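PDB 2XI9: ancillary protein 1 from Streptococcus pyogenes, which acts as a pilus-presented adhesin, also named a collagen-binding protein, whose unusual internal thioester bond is required for efficient interaction with host cells. Local coordinates for residues A[119-122]-A[123-126]; A[179-183]-A[184-188]; A[196-199]-A[200-203]; A[239-242]-A[243-247]; A[284-287]-A[288-291]. All coordinates share one frame; numbering follows the deposited sequence.

Contact 1 of 5, residues A[119-122]-A[123-126]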
loop_
_atom_site.group_PDB
_atom_site.type_symbol
_atom_site.label_atom_id
_atom_site.label_comp_id
_atom_site.label_asym_id
_atom_site.label_seq_id
_atom_site.Cartn_x
_atom_site.Cartn_y
_atom_site.Cartn_z
ATOM N N ILE A 119 -1.563 -7.221 -9.360
ATOM C CA ILE A 119 -0.857 -8.243 -10.129
ATOM C C ILE A 119 -1.668 -9.529 -10.117
ATOM O O ILE A 119 -2.480 -9.763 -9.209
ATOM C CB ILE A 119 0.549 -8.526 -9.620
ATOM C CG1 ILE A 119 0.529 -8.921 -8.121
ATOM C CG2 ILE A 119 1.442 -7.286 -9.884
ATOM C CD1 ILE A 119 1.870 -9.374 -7.627
ATOM N N VAL A 120 -1.414 -10.360 -11.121
ATOM C CA VAL A 120 -2.220 -11.548 -11.333
ATOM C C VAL A 120 -1.909 -12.631 -10.317
ATOM O O VAL A 120 -2.829 -13.327 -9.859
ATOM C CB VAL A 120 -2.025 -12.061 -12.785
ATOM C CG1 VAL A 120 -2.438 -13.520 -12.933
ATOM C CG2 VAL A 120 -2.796 -11.136 -13.723
ATOM N N GLU A 121 -0.627 -12.764 -9.955
ATOM C CA GLU A 121 -0.207 -13.723 -8.937
ATOM C C GLU A 121 -0.024 -12.966 -7.625
ATOM O O GLU A 121 0.963 -12.273 -7.442
ATOM C CB GLU A 121 1.080 -14.445 -9.313
ATOM C CG GLU A 121 1.344 -15.616 -8.377
ATOM C CD GLU A 121 2.718 -16.229 -8.534
ATOM O OE1 GLU A 121 3.382 -15.995 -9.574
ATOM O OE2 GLU A 121 3.136 -16.969 -7.609
ATOM N N PRO A 122 -0.987 -13.102 -6.708
ATOM C CA PRO A 122 -0.906 -12.333 -5.489
ATOM C C PRO A 122 0.211 -12.851 -4.558
ATOM O O PRO A 122 0.629 -14.006 -4.672
ATOM C CB PRO A 122 -2.305 -12.499 -4.880
ATOM C CG PRO A 122 -2.822 -13.696 -5.393
ATOM C CD PRO A 122 -2.152 -14.001 -6.710
ATOM N N TYR A 123 0.692 -11.988 -3.664
ATOM C CA TYR A 123 1.694 -12.353 -2.667
ATOM C C TYR A 123 2.895 -13.027 -3.315
ATOM O O TYR A 123 3.242 -14.122 -2.950
ATOM C CB TYR A 123 1.072 -13.260 -1.597
ATOM C CG TYR A 123 -0.224 -12.698 -1.096
ATOM C CD1 TYR A 123 -0.255 -11.501 -0.393
ATOM C CD2 TYR A 123 -1.430 -13.315 -1.388
ATOM C CE1 TYR A 123 -1.445 -10.941 0.019
ATOM C CE2 TYR A 123 -2.633 -12.758 -0.970
ATOM C CZ TYR A 123 -2.625 -11.588 -0.263
ATOM O OH TYR A 123 -3.816 -11.051 0.138
ATOM N N SER A 124 3.469 -12.386 -4.327
ATOM C CA SER A 124 4.521 -12.992 -5.125
ATOM C C SER A 124 5.732 -12.076 -5.341
ATOM O O SER A 124 6.667 -12.486 -6.016
ATOM C CB SER A 124 3.951 -13.439 -6.489
ATOM O OG SER A 124 3.513 -12.296 -7.217
ATOM N N VAL A 125 5.695 -10.869 -4.785
ATOM C CA VAL A 125 6.750 -9.868 -4.931
ATOM C C VAL A 125 7.571 -9.800 -3.642
ATOM O O VAL A 125 7.019 -9.917 -2.545
ATOM C CB VAL A 125 6.148 -8.475 -5.222
ATOM C CG1 VAL A 125 7.227 -7.374 -5.159
ATOM C CG2 VAL A 125 5.450 -8.472 -6.540
ATOM N N GLU A 126 8.872 -9.577 -3.773
ATOM C CA GLU A 126 9.760 -9.421 -2.613
ATOM C C GLU A 126 9.975 -7.971 -2.195
ATOM O O GLU A 126 10.138 -7.085 -3.028
ATOM C CB GLU A 126 11.113 -10.084 -2.874
ATOM C CG GLU A 126 12.069 -9.926 -1.702
ATOM C CD GLU A 126 13.320 -10.742 -1.847
ATOM O OE1 GLU A 126 13.683 -11.099 -2.988
ATOM O OE2 GLU A 126 13.941 -11.023 -0.809
#

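Contact 2 of 5, residues A[179-183]-A[184-188]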
loop_
_atom_site.group_PDB
_atom_site.type_symbol
_atom_site.label_atom_id
_atom_site.label_comp_id
_atom_site.label_asym_id
_atom_site.label_seq_id
_atom_site.Cartn_x
_atom_site.Cartn_y
_atom_site.Cartn_z
ATOM N N THR A 179 15.613 -13.158 0.368
ATOM C CA THR A 179 15.698 -13.542 1.777
ATOM C C THR A 179 15.004 -14.896 1.971
ATOM O O THR A 179 14.154 -15.289 1.166
ATOM C CB THR A 179 15.041 -12.512 2.687
ATOM O OG1 THR A 179 13.628 -12.573 2.485
ATOM C CG2 THR A 179 15.569 -11.064 2.409
ATOM N N PRO A 180 15.343 -15.607 3.057
ATOM C CA PRO A 180 14.633 -16.859 3.345
ATOM C C PRO A 180 13.134 -16.641 3.633
ATOM O O PRO A 180 12.302 -17.476 3.276
ATOM C CB PRO A 180 15.360 -17.431 4.573
ATOM C CG PRO A 180 16.303 -16.386 5.056
ATOM C CD PRO A 180 16.433 -15.323 4.009
ATOM N N ASP A 181 12.788 -15.516 4.237
ATOM C CA ASP A 181 11.376 -15.202 4.479
ATOM C C ASP A 181 10.579 -15.128 3.160
ATOM O O ASP A 181 9.417 -15.553 3.096
ATOM C CB ASP A 181 11.244 -13.912 5.270
ATOM C CG ASP A 181 11.657 -14.066 6.755
ATOM O OD1 ASP A 181 11.341 -15.098 7.396
ATOM O OD2 ASP A 181 12.303 -13.129 7.273
ATOM N N PHE A 182 11.199 -14.614 2.100
ATOM C CA PHE A 182 10.508 -14.578 0.804
ATOM C C PHE A 182 10.475 -15.954 0.181
ATOM O O PHE A 182 9.410 -16.436 -0.199
ATOM C CB PHE A 182 11.157 -13.576 -0.150
ATOM C CG PHE A 182 10.545 -13.573 -1.529
ATOM C CD1 PHE A 182 9.299 -13.002 -1.741
ATOM C CD2 PHE A 182 11.221 -14.139 -2.612
ATOM C CE1 PHE A 182 8.716 -12.999 -3.007
ATOM C CE2 PHE A 182 10.655 -14.138 -3.884
ATOM C CZ PHE A 182 9.395 -13.565 -4.080
ATOM N N THR A 183 11.636 -16.610 0.136
ATOM C CA THR A 183 11.771 -17.919 -0.495
ATOM C C THR A 183 10.909 -19.009 0.138
ATOM O O THR A 183 10.315 -19.808 -0.569
ATOM C CB THR A 183 13.231 -18.389 -0.499
ATOM O OG1 THR A 183 14.043 -17.385 -1.131
ATOM C CG2 THR A 183 13.348 -19.689 -1.256
ATOM N N THR A 184 10.819 -19.019 1.465
ATOM C CA THR A 184 9.972 -19.989 2.161
ATOM C C THR A 184 8.482 -19.609 2.058
ATOM O O THR A 184 7.605 -20.390 2.444
ATOM C CB THR A 184 10.351 -20.087 3.648
ATOM O OG1 THR A 184 10.198 -18.802 4.247
ATOM C CG2 THR A 184 11.780 -20.546 3.822
ATOM N N GLY A 185 8.209 -18.417 1.545
ATOM C CA GLY A 185 6.841 -17.932 1.384
ATOM C C GLY A 185 6.248 -17.294 2.636
ATOM O O GLY A 185 5.077 -16.922 2.651
ATOM N N GLU A 186 7.072 -17.133 3.666
ATOM C CA GLU A 186 6.638 -16.567 4.949
ATOM C C GLU A 186 6.273 -15.090 4.845
ATOM O O GLU A 186 5.304 -14.610 5.485
ATOM C CB GLU A 186 7.724 -16.831 6.026
ATOM C CG GLU A 186 7.838 -18.320 6.432
ATOM C CD GLU A 186 9.151 -18.699 7.172
ATOM O OE1 GLU A 186 10.143 -17.928 7.132
ATOM O OE2 GLU A 186 9.202 -19.788 7.793
ATOM N N VAL A 187 7.019 -14.325 4.038
ATOM C CA VAL A 187 6.651 -12.926 3.799
ATOM C C VAL A 187 6.815 -12.554 2.314
ATOM O O VAL A 187 7.938 -12.471 1.832
ATOM C CB VAL A 187 7.528 -11.978 4.607
ATOM C CG1 VAL A 187 7.073 -10.551 4.434
ATOM C CG2 VAL A 187 7.561 -12.401 6.129
ATOM N N LYS A 188 5.683 -12.373 1.624
ATOM C CA LYS A 188 5.643 -12.005 0.208
ATOM C C LYS A 188 4.531 -10.971 0.049
ATOM O O LYS A 188 3.632 -10.938 0.901
ATOM C CB LYS A 188 5.316 -13.209 -0.643
ATOM C CG LYS A 188 6.207 -14.410 -0.474
ATOM C CD LYS A 188 5.838 -15.522 -1.406
ATOM C CE LYS A 188 4.535 -16.219 -1.003
ATOM N NZ LYS A 188 4.185 -17.283 -1.975
HETATM O O HOH W 1 7.175 -19.008 -1.864
#

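Contact 3 of 5, residues A[196-199]-A[200-203]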
loop_
_atom_site.group_PDB
_atom_site.type_symbol
_atom_site.label_atom_id
_atom_site.label_comp_id
_atom_site.label_asym_id
_atom_site.label_seq_id
_atom_site.Cartn_x
_atom_site.Cartn_y
_atom_site.Cartn_z
ATOM N N ASP A 196 -7.177 3.680 -3.111
ATOM C CA ASP A 196 -8.003 2.979 -2.122
ATOM C C ASP A 196 -7.117 2.449 -1.000
ATOM O O ASP A 196 -7.165 1.260 -0.652
ATOM C CB ASP A 196 -8.762 1.834 -2.807
ATOM C CG ASP A 196 -9.869 1.232 -1.945
ATOM O OD1 ASP A 196 -10.463 1.967 -1.106
ATOM O OD2 ASP A 196 -10.141 0.001 -2.144
ATOM N N LEU A 197 -6.300 3.340 -0.469
ATOM C CA LEU A 197 -5.244 3.014 0.469
ATOM C C LEU A 197 -5.665 3.240 1.942
ATOM O O LEU A 197 -4.989 2.794 2.867
ATOM C CB LEU A 197 -4.011 3.851 0.182
ATOM C CG LEU A 197 -3.269 3.612 -1.151
ATOM C CD1 LEU A 197 -1.973 4.375 -1.168
ATOM C CD2 LEU A 197 -3.051 2.078 -1.294
ATOM N N PHE A 198 -6.726 3.996 2.145
ATOM C CA PHE A 198 -7.142 4.369 3.490
ATOM C C PHE A 198 -7.354 3.143 4.365
ATOM O O PHE A 198 -7.010 3.155 5.552
ATOM C CB PHE A 198 -8.447 5.159 3.433
ATOM C CG PHE A 198 -8.750 5.901 4.685
ATOM C CD1 PHE A 198 -9.599 5.378 5.639
ATOM C CD2 PHE A 198 -8.158 7.137 4.907
ATOM C CE1 PHE A 198 -9.893 6.110 6.806
ATOM C CE2 PHE A 198 -8.425 7.855 6.070
ATOM C CZ PHE A 198 -9.298 7.350 7.004
ATOM N N LYS A 199 -7.922 2.095 3.766
ATOM C CA LYS A 199 -8.213 0.843 4.454
ATOM C C LYS A 199 -6.983 0.177 5.075
ATOM O O LYS A 199 -7.164 -0.639 5.982
ATOM C CB LYS A 199 -8.907 -0.157 3.531
ATOM C CG LYS A 199 -8.044 -0.633 2.371
ATOM C CD LYS A 199 -8.776 -1.566 1.450
ATOM C CE LYS A 199 -9.988 -0.954 0.849
ATOM N NZ LYS A 199 -10.493 -1.767 -0.301
ATOM N N TYR A 200 -5.769 0.512 4.606
ATOM C CA TYR A 200 -4.553 -0.095 5.151
ATOM C C TYR A 200 -3.986 0.595 6.390
ATOM O O TYR A 200 -3.025 0.098 6.979
ATOM C CB TYR A 200 -3.481 -0.244 4.079
ATOM C CG TYR A 200 -3.995 -0.973 2.878
ATOM C CD1 TYR A 200 -4.238 -2.326 2.930
ATOM C CD2 TYR A 200 -4.291 -0.296 1.695
ATOM C CE1 TYR A 200 -4.758 -3.009 1.844
ATOM C CE2 TYR A 200 -4.805 -0.960 0.595
ATOM C CZ TYR A 200 -5.033 -2.327 0.674
ATOM O OH TYR A 200 -5.558 -2.991 -0.404
ATOM N N THR A 201 -4.550 1.751 6.761
ATOM C CA THR A 201 -4.037 2.552 7.875
ATOM C C THR A 201 -4.542 2.054 9.202
ATOM O O THR A 201 -5.633 1.507 9.298
ATOM C CB THR A 201 -4.424 4.029 7.774
ATOM O OG1 THR A 201 -5.856 4.161 7.798
ATOM C CG2 THR A 201 -3.830 4.626 6.502
ATOM N N VAL A 202 -3.757 2.304 10.242
ATOM C CA VAL A 202 -4.113 1.898 11.611
ATOM C C VAL A 202 -4.615 3.066 12.459
ATOM O O VAL A 202 -5.555 2.891 13.216
ATOM C CB VAL A 202 -2.877 1.251 12.273
ATOM C CG1 VAL A 202 -3.079 1.046 13.727
ATOM C CG2 VAL A 202 -2.562 -0.088 11.584
ATOM N N LYS A 203 -3.969 4.237 12.368
ATOM C CA LYS A 203 -4.470 5.436 13.077
ATOM C C LYS A 203 -4.375 6.640 12.144
ATOM O O LYS A 203 -3.539 7.504 12.347
ATOM C CB LYS A 203 -3.678 5.667 14.370
ATOM C CG LYS A 203 -4.323 6.641 15.367
ATOM C CD LYS A 203 -3.332 6.973 16.504
ATOM C CE LYS A 203 -3.942 7.964 17.537
ATOM N NZ LYS A 203 -5.089 7.338 18.238
HETATM O O HOH W 2 -6.777 -1.431 -2.359
#

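Contact 4 of 5, residues A[239-242]-A[243-247]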
loop_
_atom_site.group_PDB
_atom_site.type_symbol
_atom_site.label_atom_id
_atom_site.label_comp_id
_atom_site.label_asym_id
_atom_site.label_seq_id
_atom_site.Cartn_x
_atom_site.Cartn_y
_atom_site.Cartn_z
ATOM N N THR A 239 19.889 10.313 3.413
ATOM C CA THR A 239 19.282 9.532 4.478
ATOM C C THR A 239 18.327 10.394 5.308
ATOM O O THR A 239 17.271 9.925 5.696
ATOM C CB THR A 239 20.344 8.850 5.344
ATOM O OG1 THR A 239 21.021 7.862 4.541
ATOM C CG2 THR A 239 19.720 8.158 6.559
ATOM N N GLN A 240 18.708 11.641 5.562
ATOM C CA GLN A 240 17.868 12.560 6.326
ATOM C C GLN A 240 16.545 12.849 5.566
ATOM O O GLN A 240 15.469 12.838 6.178
ATOM C CB GLN A 240 18.628 13.823 6.706
ATOM C CG GLN A 240 19.681 13.568 7.802
ATOM C CD GLN A 240 20.629 14.689 8.056
ATOM O OE1 GLN A 240 20.808 15.586 7.227
ATOM N NE2 GLN A 240 21.280 14.647 9.230
ATOM N N LEU A 241 16.610 13.097 4.249
ATOM C CA LEU A 241 15.373 13.293 3.508
ATOM C C LEU A 241 14.530 12.022 3.504
ATOM O O LEU A 241 13.293 12.092 3.647
ATOM C CB LEU A 241 15.593 13.843 2.092
ATOM C CG LEU A 241 14.348 14.230 1.306
ATOM C CD1 LEU A 241 13.640 15.405 1.978
ATOM C CD2 LEU A 241 14.710 14.572 -0.216
ATOM N N ARG A 242 15.177 10.864 3.372
ATOM C CA ARG A 242 14.465 9.591 3.440
ATOM C C ARG A 242 13.704 9.451 4.778
ATOM O O ARG A 242 12.544 9.083 4.809
ATOM C CB ARG A 242 15.445 8.431 3.220
ATOM C CG ARG A 242 14.784 7.073 2.958
ATOM C CD ARG A 242 15.805 6.091 2.448
ATOM N NE ARG A 242 15.184 4.819 2.056
ATOM C CZ ARG A 242 15.721 3.937 1.241
ATOM N NH1 ARG A 242 16.917 4.147 0.696
ATOM N NH2 ARG A 242 15.053 2.814 0.996
ATOM N N ALA A 243 14.382 9.723 5.881
ATOM C CA ALA A 243 13.765 9.663 7.184
ATOM C C ALA A 243 12.610 10.656 7.331
ATOM O O ALA A 243 11.563 10.295 7.846
ATOM C CB ALA A 243 14.766 9.887 8.262
ATOM N N ALA A 244 12.815 11.890 6.881
ATOM C CA ALA A 244 11.793 12.918 6.970
ATOM C C ALA A 244 10.569 12.453 6.203
ATOM O O ALA A 244 9.459 12.671 6.657
ATOM C CB ALA A 244 12.334 14.262 6.430
ATOM N N THR A 245 10.785 11.825 5.023
ATOM C CA THR A 245 9.714 11.279 4.178
ATOM C C THR A 245 8.974 10.179 4.943
ATOM O O THR A 245 7.736 10.139 4.940
ATOM C CB THR A 245 10.251 10.769 2.745
ATOM O OG1 THR A 245 11.100 11.787 2.138
ATOM C CG2 THR A 245 9.120 10.449 1.797
ATOM N N GLN A 246 9.717 9.291 5.597
ATOM C CA GLN A 246 9.097 8.200 6.331
ATOM C C GLN A 246 8.212 8.746 7.460
ATOM O O GLN A 246 7.108 8.258 7.694
ATOM C CB GLN A 246 10.172 7.270 6.913
ATOM C CG GLN A 246 9.621 6.062 7.722
ATOM C CD GLN A 246 8.770 5.119 6.905
ATOM O OE1 GLN A 246 9.292 4.213 6.271
ATOM N NE2 GLN A 246 7.450 5.283 6.973
ATOM N N LEU A 247 8.730 9.724 8.179
ATOM C CA LEU A 247 7.978 10.305 9.313
ATOM C C LEU A 247 6.739 11.068 8.806
ATOM O O LEU A 247 5.722 11.040 9.431
ATOM C CB LEU A 247 8.894 11.198 10.156
ATOM C CG LEU A 247 8.247 11.894 11.361
ATOM C CD1 LEU A 247 7.714 10.826 12.307
ATOM C CD2 LEU A 247 9.244 12.883 12.061
#

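Contact 5 of 5, residues A[284-287]-A[288-291]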
loop_
_atom_site.group_PDB
_atom_site.type_symbol
_atom_site.label_atom_id
_atom_site.label_comp_id
_atom_site.label_asym_id
_atom_site.label_seq_id
_atom_site.Cartn_x
_atom_site.Cartn_y
_atom_site.Cartn_z
ATOM N N VAL A 284 4.837 17.651 5.258
ATOM C CA VAL A 284 3.493 17.521 5.723
ATOM C C VAL A 284 2.645 18.738 5.340
ATOM O O VAL A 284 1.469 18.593 4.926
ATOM C CB VAL A 284 3.544 17.257 7.251
ATOM C CG1 VAL A 284 2.202 17.506 7.890
ATOM C CG2 VAL A 284 4.029 15.808 7.478
ATOM N N GLU A 285 3.217 19.921 5.478
ATOM C CA GLU A 285 2.488 21.166 5.217
ATOM C C GLU A 285 2.188 21.329 3.717
ATOM O O GLU A 285 1.114 21.725 3.345
ATOM C CB GLU A 285 3.255 22.385 5.768
ATOM C CG GLU A 285 3.255 22.463 7.315
ATOM C CD GLU A 285 4.147 23.598 7.857
ATOM O OE1 GLU A 285 4.599 24.468 7.060
ATOM O OE2 GLU A 285 4.377 23.638 9.102
ATOM N N TYR A 286 3.120 20.916 2.862
ATOM C CA TYR A 286 2.874 20.875 1.444
ATOM C C TYR A 286 1.722 19.917 1.169
ATOM O O TYR A 286 0.727 20.272 0.539
ATOM C CB TYR A 286 4.148 20.450 0.657
ATOM C CG TYR A 286 3.822 20.130 -0.779
ATOM C CD1 TYR A 286 3.373 21.107 -1.644
ATOM C CD2 TYR A 286 3.903 18.844 -1.250
ATOM C CE1 TYR A 286 3.035 20.799 -2.980
ATOM C CE2 TYR A 286 3.560 18.523 -2.580
ATOM C CZ TYR A 286 3.149 19.499 -3.429
ATOM O OH TYR A 286 2.809 19.163 -4.735
ATOM N N ALA A 287 1.843 18.699 1.661
ATOM C CA ALA A 287 0.809 17.698 1.448
ATOM C C ALA A 287 -0.575 18.181 1.855
ATOM O O ALA A 287 -1.572 18.043 1.101
ATOM C CB ALA A 287 1.211 16.380 2.192
ATOM N N GLN A 288 -0.639 18.800 3.027
ATOM C CA GLN A 288 -1.899 19.370 3.503
ATOM C C GLN A 288 -2.445 20.564 2.730
ATOM O O GLN A 288 -3.629 20.929 2.898
ATOM C CB GLN A 288 -1.740 19.769 4.981
ATOM C CG GLN A 288 -1.611 18.590 5.877
ATOM C CD GLN A 288 -1.338 18.980 7.344
ATOM O OE1 GLN A 288 -0.686 19.997 7.646
ATOM N NE2 GLN A 288 -1.893 18.198 8.246
ATOM N N ASP A 289 -1.626 21.216 1.903
ATOM C CA ASP A 289 -2.125 22.403 1.209
ATOM C C ASP A 289 -3.119 21.996 0.103
ATOM O O ASP A 289 -3.227 20.822 -0.213
ATOM C CB ASP A 289 -0.979 23.297 0.745
ATOM C CG ASP A 289 -0.437 22.968 -0.641
ATOM O OD1 ASP A 289 -1.002 22.131 -1.408
ATOM O OD2 ASP A 289 0.540 23.686 -0.988
ATOM N N SER A 290 -3.838 22.955 -0.440
ATOM C CA SER A 290 -4.997 22.656 -1.321
ATOM C C SER A 290 -4.651 22.140 -2.740
ATOM O O SER A 290 -5.526 21.630 -3.448
ATOM C CB SER A 290 -5.858 23.862 -1.454
ATOM O OG SER A 290 -6.298 24.279 -0.186
ATOM N N ASN A 291 -3.379 22.243 -3.117
ATOM C CA ASN A 291 -2.985 21.919 -4.479
ATOM C C ASN A 291 -3.027 20.411 -4.718
ATOM O O ASN A 291 -2.778 19.625 -3.806
ATOM C CB ASN A 291 -1.623 22.537 -4.813
ATOM C CG ASN A 291 -1.676 24.029 -4.765
ATOM O OD1 ASN A 291 -2.567 24.638 -5.364
ATOM N ND2 ASN A 291 -0.765 24.645 -3.996
#

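Contact 1 of 5, residues A[119-122]-A[123-126]
Ser124 turns back on the chain that precedes it, its side chain meeting Glu121 and then Ile119. CB lies against the far end of Glu121, 3.7 Å from Glu121 CD; the extended glutamate chain thus runs past the serine. At the tip, OG donates to the backbone oxygen Glu121 O over 2.6 Å, a short bond in which the hydroxyl sits 31° off the carbonyl plane. A chi1 of 64° brings OG between the serine's own N and carbonyl carbon, directed at this oxygen. Ile119 CD1 also packs on Ser124 OG, at 3.4 Å, and the same methyl reaches Val125 CG2 at 3.8 Å. Ser124 and Val125 both pair with Tyr189, forming a classic beta bulge beside strand 189-193, in the linker that leads from strand 117-119 of the four-stranded sheet to strand 127-130 of the seven-stranded one. Tyr123 takes up left-handed backbone angles just before the bulge. Its ring leans obliquely on the neighbouring proline, with Tyr123 CD2 3.7 Å from Pro122 CB. Beyond the segments, Tyr123 OH is hydrogen-bonded to Tyr37 O, and Tyr123 N to Thr190 OG1.

Contact 2 of 5, residues A[179-183]-A[184-188]
Pro180 O is gripped twice by Thr184, once by the hydroxyl, Thr184 OG1 at 2.7 Å, and once by the amide, Thr184 N at 2.8 Å. The two donors come from opposite faces of the carbonyl plane. A chi1 of 59° swings OG1 back toward the helix, which lets one residue supply both bonds. One residue on, Asp181 O takes the amide of Val187 at 2.9 Å from N to O, and Phe182 O takes Gly185 N. These bonds close the short helix 180-183, and Gly185, with positive phi, is where the chain leaves helical angles.

The Phe182 side chain meets the next layer. The aliphatic part of Lys188 runs across it at about a right angle, Lys188 CG lying 3.6 Å from Phe182 CD1, while Phe182 CA makes a CH...O contact to Val187 O. At the start of the helix Thr179 is the N-cap: its OG1 accepts from Phe182 N at 3.2 Å. Further out, Thr179 N is held by Glu126 OE2, and Asn304 bonds Gly185 O and Lys188 N, tying the turn to the loop after strand 299-303.

On the outer side two carboxylates come together, Asp181 OD1 and Glu186 OE1 being 3.1 Å apart with their planes turned 44°. So close an approach of like charges at the surface is probably tolerated because solvent screens it, and it may raise the pKa of one of the two acids.

Contact 3 of 5, residues A[196-199]-A[200-203]
Lys199 lies along the ring of Tyr200, the two side chains pointing the same way. The lysine CG stands over the centre of one face, a CH-pi contact with Lys199 CG 3.7 Å from the Tyr200 ring centroid and only 11° off the normal. Its chi1 of 65° lifts CG over the ring of the next residue. A second bend, at chi3, then carries the ammonium past the phenol to the acid at the start of the segment, where Lys199 NZ forms a salt bridge with Asp196 OD2 at 2.6 Å; Glu328 is a second acidic partner. At the ring's far end, a water joins Tyr200 OH, at 2.8 Å, to Asp196 O. Leu197 CD2 touches the ring as well, 4.0 Å from Tyr200 CE2.

The backbone beneath is a 3-10 turn, in which Tyr200 N donates to Leu197 O and Thr201 N to Phe198 O. Thr201 doubles the second bond: chi1 of 61° turns its hydroxyl back, and Thr201 OG1 reaches Phe198 O at 2.7 Å in the carbonyl plane, whereas the amide comes from above it. The turn lies between strand 189-193 and helix 209-222. Phe198 meets Phe212 of that helix edge-to-face, Leu197 packs on Phe212 and on Phe300 of strand 299-303, and the Tyr200 ring meets Phe300 and Tyr37.

Contact 4 of 5, residues A[239-242]-A[243-247]
Thr245 grips the backbone of Leu241, one helical turn back, its hydroxyl and amide both donating to the same oxygen. Thr245 OG1 lies 2.7 Å from Leu241 O and Thr245 N 2.9 Å from it. They arrive from opposite faces of the carbonyl, the hydroxyl standing 40° above the plane. The torsion behind this is a chi1 of -48°, which sets OG1 beside the threonine's own N and anti to its carbonyl carbon, leaning it back down the helix. OG1 is also an acceptor, for Tyr224 N, so the buried hydroxyl is satisfied in both roles. The alanines sit close as well: Ala243 CB is 3.6 Å from Thr239 O, and Ala244 CB 3.5 Å from Gln240 O.

All this lies within helix 238-253 of the thioester domain, whose regular i to i+4 bonds include Ala243 N to Thr239 O and Gln246 N to Arg242 O. The helix packs on helix 274-288 through Leu241 and Thr245, and on strand 155-160 through Arg242, Thr245 and Gln246.

Contact between side chains within the helix is much looser, although every touching residue is buried. The leucine side chain only grazes the hydroxyl, Leu241 CG lying 4.1 Å from Thr245 OG1. Arg242, extended from CG to NE, reaches Tyr147, by hydrogen bond and cation-pi contact. Gln240 turns to Leu137 O. Gln246, bent at chi2, gives its amide to Cys160 O; as the only cysteine among the modelled residues, Cys160 is probably the one that forms the internal thioester.

Contact 5 of 5, residues A[284-287]-A[288-291]
Val284 and Gln288 lie side by side at the C-terminal end of helix 274-288, where the chain passes into an Asx turn begun by Asp289. Val284 O accepts Gln288 N at 2.8 Å. The extended glutamine runs along the valine, with Val284 CG1 3.8 Å from Gln288 OE1. Glu285 points away from the turn. Tyr286 makes the next link: its carbonyl takes Asp289 N at 2.9 Å. The Tyr286 ring inclines at 70° to the Asp289 carboxylate, Tyr286 CD1 lying 3.9 Å from Asp289 OD2. Ala287 is buried against Val219 and Phe252, and so joins this helix end to helices 209-222 and 238-253.

Lys218, from helix 209-222 and outside both segments, ties the turn together. Its NZ forms a salt bridge with Asp289 OD1 and bonds the carbonyl oxygens of Tyr286, Ala287 and Asn291, a charge that would be expected to offset both the acid and the carbonyls of the helix end. The Asx turn itself is the bond from Asn291 N to Asp289 OD1, 2.9 Å long; Asn291 ND2 adds a weak bond to Asp289 OD2 at 3.4 Å.

The five contacts follow one another along the chain without nesting. Contact 1 joins the four-stranded sheet, which includes strand 26-33, to the seven-stranded sheet of the thioester domain, and only it and contact 2 touch, Val125 C packing 3.5 Å from Phe182 CE1, with centres about 12 Å apart. Contact 1 pairs with strand 189-193 and contact 2 leads into it; contact 3 follows that strand. Contacts 4 and 5 lie on helices 238-253 and 274-288, which pack together; their centres are about 17 Å apart. Contacts 1 and 2 lie across the chain's centre from contact 5, about 33 and 38 Å away. Contacts 2 to 5 thus sample the thioester domain from its sheet margin to its helical layer.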